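Local structure of oxalate--CoA ligase (Arabidopsis thaliana, 5IE2) at residues G238-A242 / T243-P247; L61-P64 / N65-E68. The protein is an AMP-binding enzyme of the ANL superfamily, with a large N-terminal part and a smaller C-terminal domain, and binds adenosine-5'-triphosphate. All coordinates share one frame; numbering follows the deposited sequence.

Contact 1 of 2, residues G238-A242 / T243-P247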
ATOM      1  N   GLY A 238      -2.923  10.084 -13.998  1.00 21.68           N
ATOM      2  CA  GLY A 238      -3.635   9.602 -12.828  1.00 21.74           C
ATOM      3  C   GLY A 238      -3.384   8.158 -12.430  1.00 23.76           C
ATOM      4  O   GLY A 238      -4.142   7.595 -11.574  1.00 22.54           O
ATOM      5  N   ARG A 239      -2.355   7.559 -13.041  1.00 23.06           N
ATOM      6  CA  ARG A 239      -1.924   6.188 -12.739  1.00 26.53           C
ATOM      7  C   ARG A 239      -0.467   5.992 -13.159  1.00 23.27           C
ATOM      8  O   ARG A 239       0.078   6.782 -13.924  1.00 22.72           O
ATOM      9  CB  ARG A 239      -2.815   5.155 -13.457  1.00 32.26           C
ATOM     10  CG  ARG A 239      -2.529   5.138 -14.906  1.00 39.68           C
ATOM     11  CD  ARG A 239      -3.515   4.308 -15.715  1.00 48.86           C
ATOM     12  NE  ARG A 239      -3.291   4.584 -17.138  1.00 56.59           N
ATOM     13  CZ  ARG A 239      -3.980   5.467 -17.867  1.00 59.99           C
ATOM     14  NH1 ARG A 239      -4.981   6.154 -17.333  1.00 60.85           N
ATOM     15  NH2 ARG A 239      -3.672   5.649 -19.145  1.00 62.53           N
ATOM     16  N   PHE A 240       0.160   4.934 -12.667  1.00 20.91           N
ATOM     17  CA  PHE A 240       1.547   4.647 -13.025  1.00 18.23           C
ATOM     18  C   PHE A 240       1.692   4.446 -14.516  1.00 19.18           C
ATOM     19  O   PHE A 240       0.863   3.762 -15.128  1.00 19.95           O
ATOM     20  CB  PHE A 240       2.007   3.401 -12.279  1.00 20.95           C
ATOM     21  CG  PHE A 240       3.329   2.849 -12.758  1.00 20.68           C
ATOM     22  CD1 PHE A 240       4.498   3.558 -12.590  1.00 19.71           C
ATOM     23  CD2 PHE A 240       3.362   1.633 -13.428  1.00 23.98           C
ATOM     24  CE1 PHE A 240       5.706   3.006 -13.039  1.00 21.33           C
ATOM     25  CE2 PHE A 240       4.566   1.093 -13.877  1.00 25.15           C
ATOM     26  CZ  PHE A 240       5.712   1.783 -13.688  1.00 22.25           C
ATOM     27  N   SER A 241       2.734   5.036 -15.098  1.00 18.78           N
ATOM     28  CA  SER A 241       3.129   4.766 -16.486  1.00 22.27           C
ATOM     29  C   SER A 241       4.609   4.450 -16.526  1.00 19.97           C
ATOM     30  O   SER A 241       5.396   5.245 -16.033  1.00 20.91           O
ATOM     31  CB  SER A 241       2.850   6.004 -17.392  1.00 36.81           C
ATOM     32  OG  SER A 241       3.599   5.952 -18.605  1.00 35.70           O
ATOM     33  N   ALA A 242       5.012   3.318 -17.079  1.00 22.25           N
ATOM     34  CA  ALA A 242       6.456   3.046 -17.107  1.00 23.18           C
ATOM     35  C   ALA A 242       7.206   4.063 -17.999  1.00 22.22           C
ATOM     36  O   ALA A 242       8.385   4.380 -17.789  1.00 22.22           O
ATOM     37  CB  ALA A 242       6.730   1.625 -17.585  1.00 25.58           C
ATOM     38  N   THR A 243       6.514   4.602 -18.989  1.00 22.97           N
ATOM     39  CA  THR A 243       7.200   5.488 -19.927  1.00 20.59           C
ATOM     40  C   THR A 243       7.405   6.879 -19.350  1.00 22.96           C
ATOM     41  O   THR A 243       8.359   7.549 -19.720  1.00 24.38           O
ATOM     42  CB  THR A 243       6.446   5.567 -21.284  1.00 33.01           C
ATOM     43  OG1 THR A 243       5.155   6.137 -21.094  1.00 37.11           O
ATOM     44  CG2 THR A 243       6.243   4.214 -21.794  1.00 32.27           C
ATOM     45  N   THR A 244       6.521   7.356 -18.474  1.00 20.20           N
ATOM     46  CA  THR A 244       6.727   8.710 -17.962  1.00 21.10           C
ATOM     47  C   THR A 244       7.379   8.752 -16.582  1.00 19.68           C
ATOM     48  O   THR A 244       7.660   9.834 -16.086  1.00 18.24           O
ATOM     49  CB  THR A 244       5.419   9.494 -17.861  1.00 24.87           C
ATOM     50  OG1 THR A 244       4.536   8.834 -16.947  1.00 26.86           O
ATOM     51  CG2 THR A 244       4.755   9.617 -19.268  1.00 23.79           C
ATOM     52  N   PHE A 245       7.588   7.579 -15.975  1.00 18.59           N
ATOM     53  CA  PHE A 245       8.097   7.502 -14.582  1.00 17.59           C
ATOM     54  C   PHE A 245       9.403   8.260 -14.396  1.00 17.51           C
ATOM     55  O   PHE A 245       9.481   9.168 -13.551  1.00 18.73           O
ATOM     56  CB  PHE A 245       8.275   6.029 -14.161  1.00 17.01           C
ATOM     57  CG  PHE A 245       8.857   5.872 -12.784  1.00 17.68           C
ATOM     58  CD1 PHE A 245       8.188   6.428 -11.695  1.00 18.59           C
ATOM     59  CD2 PHE A 245      10.073   5.224 -12.582  1.00 18.23           C
ATOM     60  CE1 PHE A 245       8.697   6.319 -10.392  1.00 15.82           C
ATOM     61  CE2 PHE A 245      10.605   5.109 -11.264  1.00 18.77           C
ATOM     62  CZ  PHE A 245       9.913   5.665 -10.184  1.00 15.28           C
ATOM     63  N   TRP A 246      10.456   7.883 -15.140  1.00 14.80           N
ATOM     64  CA  TRP A 246      11.740   8.503 -14.908  1.00 16.63           C
ATOM     65  C   TRP A 246      11.766   9.948 -15.380  1.00 16.79           C
ATOM     66  O   TRP A 246      12.397  10.754 -14.722  1.00 17.84           O
ATOM     67  CB  TRP A 246      12.885   7.712 -15.555  1.00 20.13           C
ATOM     68  CG  TRP A 246      13.174   6.419 -14.745  1.00 20.87           C
ATOM     69  CD1 TRP A 246      12.974   5.137 -15.163  1.00 19.71           C
ATOM     70  CD2 TRP A 246      13.679   6.335 -13.406  1.00 20.82           C
ATOM     71  NE1 TRP A 246      13.323   4.245 -14.169  1.00 20.23           N
ATOM     72  CE2 TRP A 246      13.751   4.959 -13.074  1.00 20.41           C
ATOM     73  CE3 TRP A 246      14.087   7.288 -12.462  1.00 20.09           C
ATOM     74  CZ2 TRP A 246      14.231   4.510 -11.838  1.00 19.15           C
ATOM     75  CZ3 TRP A 246      14.546   6.848 -11.216  1.00 21.20           C
ATOM     76  CH2 TRP A 246      14.625   5.464 -10.919  1.00 20.48           C
ATOM     77  N   PRO A 247      11.091  10.269 -16.502  1.00 18.62           N
ATOM     78  CA  PRO A 247      11.032  11.721 -16.793  1.00 20.80           C
ATOM     79  C   PRO A 247      10.417  12.568 -15.669  1.00 20.84           C
ATOM     80  O   PRO A 247      10.917  13.675 -15.398  1.00 20.14           O
ATOM     81  CB  PRO A 247      10.191  11.777 -18.058  1.00 20.93           C
ATOM     82  CG  PRO A 247      10.599  10.513 -18.788  1.00 20.42           C
ATOM     83  CD  PRO A 247      10.693   9.471 -17.689  1.00 18.13           C
TER
HETATM   84  O   HOH W   1      10.475   6.040 -17.376  1.00 20.29           O
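Ser241 turns OG anti to its own N (chi1 161°), which brings the hydroxyl to the first amides of the helix, while Thr243, with chi1 63°, brings OG1 to the same hydroxyl, 2.9 Å from Ser241 OG. This is an N-cap at work. Thr244 N donates to Ser241 OG over 3.2 Å at a fair 149°, and Thr243 N adds a second, weak bond to the same oxygen, so one hydroxyl serves two amides that have no earlier helical turn to bond to. Ser241 O contributes another weak bond, from Phe245 N at 3.2 Å. One step on, the helix opens around a water: it donates to Ala242 O (2.7 Å) and accepts from Trp246 N (2.9 Å), taking the place of a direct bond; one residue later Pro247, with no N-H to give, kinks the helix. Next to the cap, Phe240 CE1 meets Phe245 CB at 4.1 Å, the two side chains running at a slant to each other. Phe240 continues onto Ile263, Ile266 and Ile267 of helix 261-273, Phe245 sets its ring edge-to-face with Tyr257 of strand 256-259, and Trp246 reaches Phe304 of helix 294-304.

Contact 2 of 2, residues L61-P64 / N65-E68; sequences LTFP and NTVE
Asn65 OD1 is gripped by two donors: a water at 2.7 Å, which also donates to Phe63 O over 2.9 Å, and the backbone N of Leu212. Through the water the amide reaches back across the turn to the residue two places earlier, and since ND2 in turn donates to Leu210 O, both ends of the amide are engaged and its rotation is fixed. The backbone bends sharply here, with Asn65 at the centre of an inverse gamma turn that brings Pro64 O to 2.9 Å from Thr66 N. Across the mouth of the turn the methyl of Thr66 lies against the proline ring, CG2 being 3.8 Å from Pro64 CB. The stretch belongs to a beta-alpha-beta crossover: strand 58-61 ends, the chain turns through Pro64 and Asn65, and helix 67-78 carries it to the neighbouring parallel strand 82-85. Thr66 is the N-cap of that helix. With chi1 at 63°, its OG1 sits between backbone N and carbonyl carbon and caps Phe69 N, while staying 3.8 Å from Phe63 CD1. The Phe63 ring in turn fills the angle between strand end and helix start. Its CE1 is 3.7 Å from Glu68 CB, and the backbone carbonyl carbon of Glu68 lies over one ring face, so it is the root of the glutamate and not its charged end that the aromatic ring meets. Glu68 bends at chi2 (93°), and the carboxylate, although its plane is only 11° from that of the ring, leads off to accept from Leu133 N through OE2. Further along, Phe63 packs on Leu108 of strand 104-110 and on Phe69 of the helix it precedes.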
ATOM      1  N   LEU A  61     -15.031   8.381  -1.710  1.00 17.16           N
ATOM      2  CA  LEU A  61     -14.312   9.115  -2.775  1.00 18.31           C
ATOM      3  C   LEU A  61     -13.966   8.133  -3.894  1.00 17.88           C
ATOM      4  O   LEU A  61     -13.430   7.049  -3.609  1.00 19.17           O
ATOM      5  CB  LEU A  61     -13.016   9.744  -2.254  1.00 17.37           C
ATOM      6  CG  LEU A  61     -13.256  10.783  -1.159  1.00 22.49           C
ATOM      7  CD1 LEU A  61     -13.038  10.123   0.170  1.00 22.07           C
ATOM      8  CD2 LEU A  61     -12.328  11.968  -1.338  1.00 23.92           C
ATOM      9  N   THR A  62     -14.244   8.465  -5.152  1.00 17.57           N
ATOM     10  CA  THR A  62     -13.654   7.599  -6.180  1.00 19.98           C
ATOM     11  C   THR A  62     -13.085   8.480  -7.299  1.00 20.00           C
ATOM     12  O   THR A  62     -13.799   9.258  -7.973  1.00 20.72           O
ATOM     13  CB  THR A  62     -14.650   6.533  -6.694  1.00 25.13           C
ATOM     14  OG1 THR A  62     -13.942   5.622  -7.562  1.00 29.31           O
ATOM     15  CG2 THR A  62     -15.840   7.157  -7.418  1.00 21.16           C
ATOM     16  N   PHE A  63     -11.758   8.409  -7.403  1.00 16.91           N
ATOM     17  CA  PHE A  63     -10.953   9.265  -8.289  1.00 17.54           C
ATOM     18  C   PHE A  63      -9.795   8.436  -8.830  1.00 20.13           C
ATOM     19  O   PHE A  63      -9.345   7.511  -8.148  1.00 22.22           O
ATOM     20  CB  PHE A  63     -10.335  10.435  -7.509  1.00 15.70           C
ATOM     21  CG  PHE A  63     -11.322  11.515  -7.033  1.00 17.21           C
ATOM     22  CD1 PHE A  63     -11.388  12.748  -7.688  1.00 16.22           C
ATOM     23  CD2 PHE A  63     -12.038  11.358  -5.831  1.00 16.45           C
ATOM     24  CE1 PHE A  63     -12.246  13.763  -7.219  1.00 19.34           C
ATOM     25  CE2 PHE A  63     -12.913  12.359  -5.348  1.00 18.35           C
ATOM     26  CZ  PHE A  63     -12.997  13.588  -6.022  1.00 19.90           C
ATOM     27  N   PRO A  64      -9.225   8.829  -9.972  1.00 20.65           N
ATOM     28  CA  PRO A  64      -7.828   8.433 -10.251  1.00 19.28           C
ATOM     29  C   PRO A  64      -6.869   9.133  -9.281  1.00 19.19           C
ATOM     30  O   PRO A  64      -7.309   9.869  -8.362  1.00 19.13           O
ATOM     31  CB  PRO A  64      -7.574   8.932 -11.706  1.00 24.53           C
ATOM     32  CG  PRO A  64      -8.941   9.512 -12.200  1.00 22.19           C
ATOM     33  CD  PRO A  64      -9.749   9.829 -10.932  1.00 21.69           C
ATOM     34  N   ASN A  65      -5.558   8.985  -9.481  1.00 19.38           N
ATOM     35  CA  ASN A  65      -4.599   9.662  -8.593  1.00 16.20           C
ATOM     36  C   ASN A  65      -4.459  11.107  -9.026  1.00 16.73           C
ATOM     37  O   ASN A  65      -3.562  11.442  -9.820  1.00 17.07           O
ATOM     38  CB  ASN A  65      -3.218   8.981  -8.598  1.00 15.20           C
ATOM     39  CG  ASN A  65      -3.207   7.673  -7.793  1.00 15.37           C
ATOM     40  OD1 ASN A  65      -4.197   7.322  -7.114  1.00 15.69           O
ATOM     41  ND2 ASN A  65      -2.085   6.932  -7.870  1.00 14.77           N
ATOM     42  N   THR A  66      -5.324  11.965  -8.485  1.00 14.24           N
ATOM     43  CA  THR A  66      -5.402  13.340  -8.974  1.00 16.08           C
ATOM     44  C   THR A  66      -5.355  14.350  -7.851  1.00 18.52           C
ATOM     45  O   THR A  66      -5.516  13.999  -6.686  1.00 17.29           O
ATOM     46  CB  THR A  66      -6.710  13.585  -9.729  1.00 17.71           C
ATOM     47  OG1 THR A  66      -7.792  13.422  -8.822  1.00 19.31           O
ATOM     48  CG2 THR A  66      -6.889  12.556 -10.854  1.00 18.28           C
ATOM     49  N   VAL A  67      -5.137  15.608  -8.208  1.00 16.12           N
ATOM     50  CA  VAL A  67      -5.015  16.629  -7.179  1.00 16.08           C
ATOM     51  C   VAL A  67      -6.325  16.791  -6.408  1.00 14.60           C
ATOM     52  O   VAL A  67      -6.316  17.060  -5.164  1.00 15.80           O
ATOM     53  CB  VAL A  67      -4.553  17.973  -7.824  1.00 14.04           C
ATOM     54  CG1 VAL A  67      -5.626  18.493  -8.831  1.00 19.33           C
ATOM     55  CG2 VAL A  67      -4.189  19.021  -6.771  1.00 16.31           C
ATOM     56  N   GLU A  68      -7.469  16.625  -7.093  1.00 15.26           N
ATOM     57  CA  GLU A  68      -8.759  16.724  -6.389  1.00 15.07           C
ATOM     58  C   GLU A  68      -8.941  15.593  -5.400  1.00 17.25           C
ATOM     59  O   GLU A  68      -9.508  15.792  -4.318  1.00 18.29           O
ATOM     60  CB  GLU A  68      -9.948  16.708  -7.385  1.00 16.71           C
ATOM     61  CG  GLU A  68     -10.010  17.990  -8.245  1.00 16.85           C
ATOM     62  CD  GLU A  68      -9.254  17.845  -9.597  1.00 23.27           C
ATOM     63  OE1 GLU A  68      -8.507  16.838  -9.816  1.00 21.52           O
ATOM     64  OE2 GLU A  68      -9.388  18.772 -10.444  1.00 22.25           O
TER
HETATM   65  O   HOH W   2      -6.843   6.810  -6.897  1.00 31.20           O

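Contact 2 comes first along the chain and contact 1 some 170 residues later, yet the two meet in space: their centres are about 17 Å apart, and Gly238 O lies 2.9 Å from Asn65 N, a probable hydrogen bond. Both lead from a strand through a loop into a helix whose start is capped by a side chain, but they serve different sheets. Residues 61-68 leave the five-stranded sheet that holds strand 58-61, whereas residues 238-247 follow strand 231-234 of the four-stranded sheet and lead toward strand 256-259 of a third. The loop at 208-212 touches both. The pair thus joins separate sheets within the AMP-binding family region.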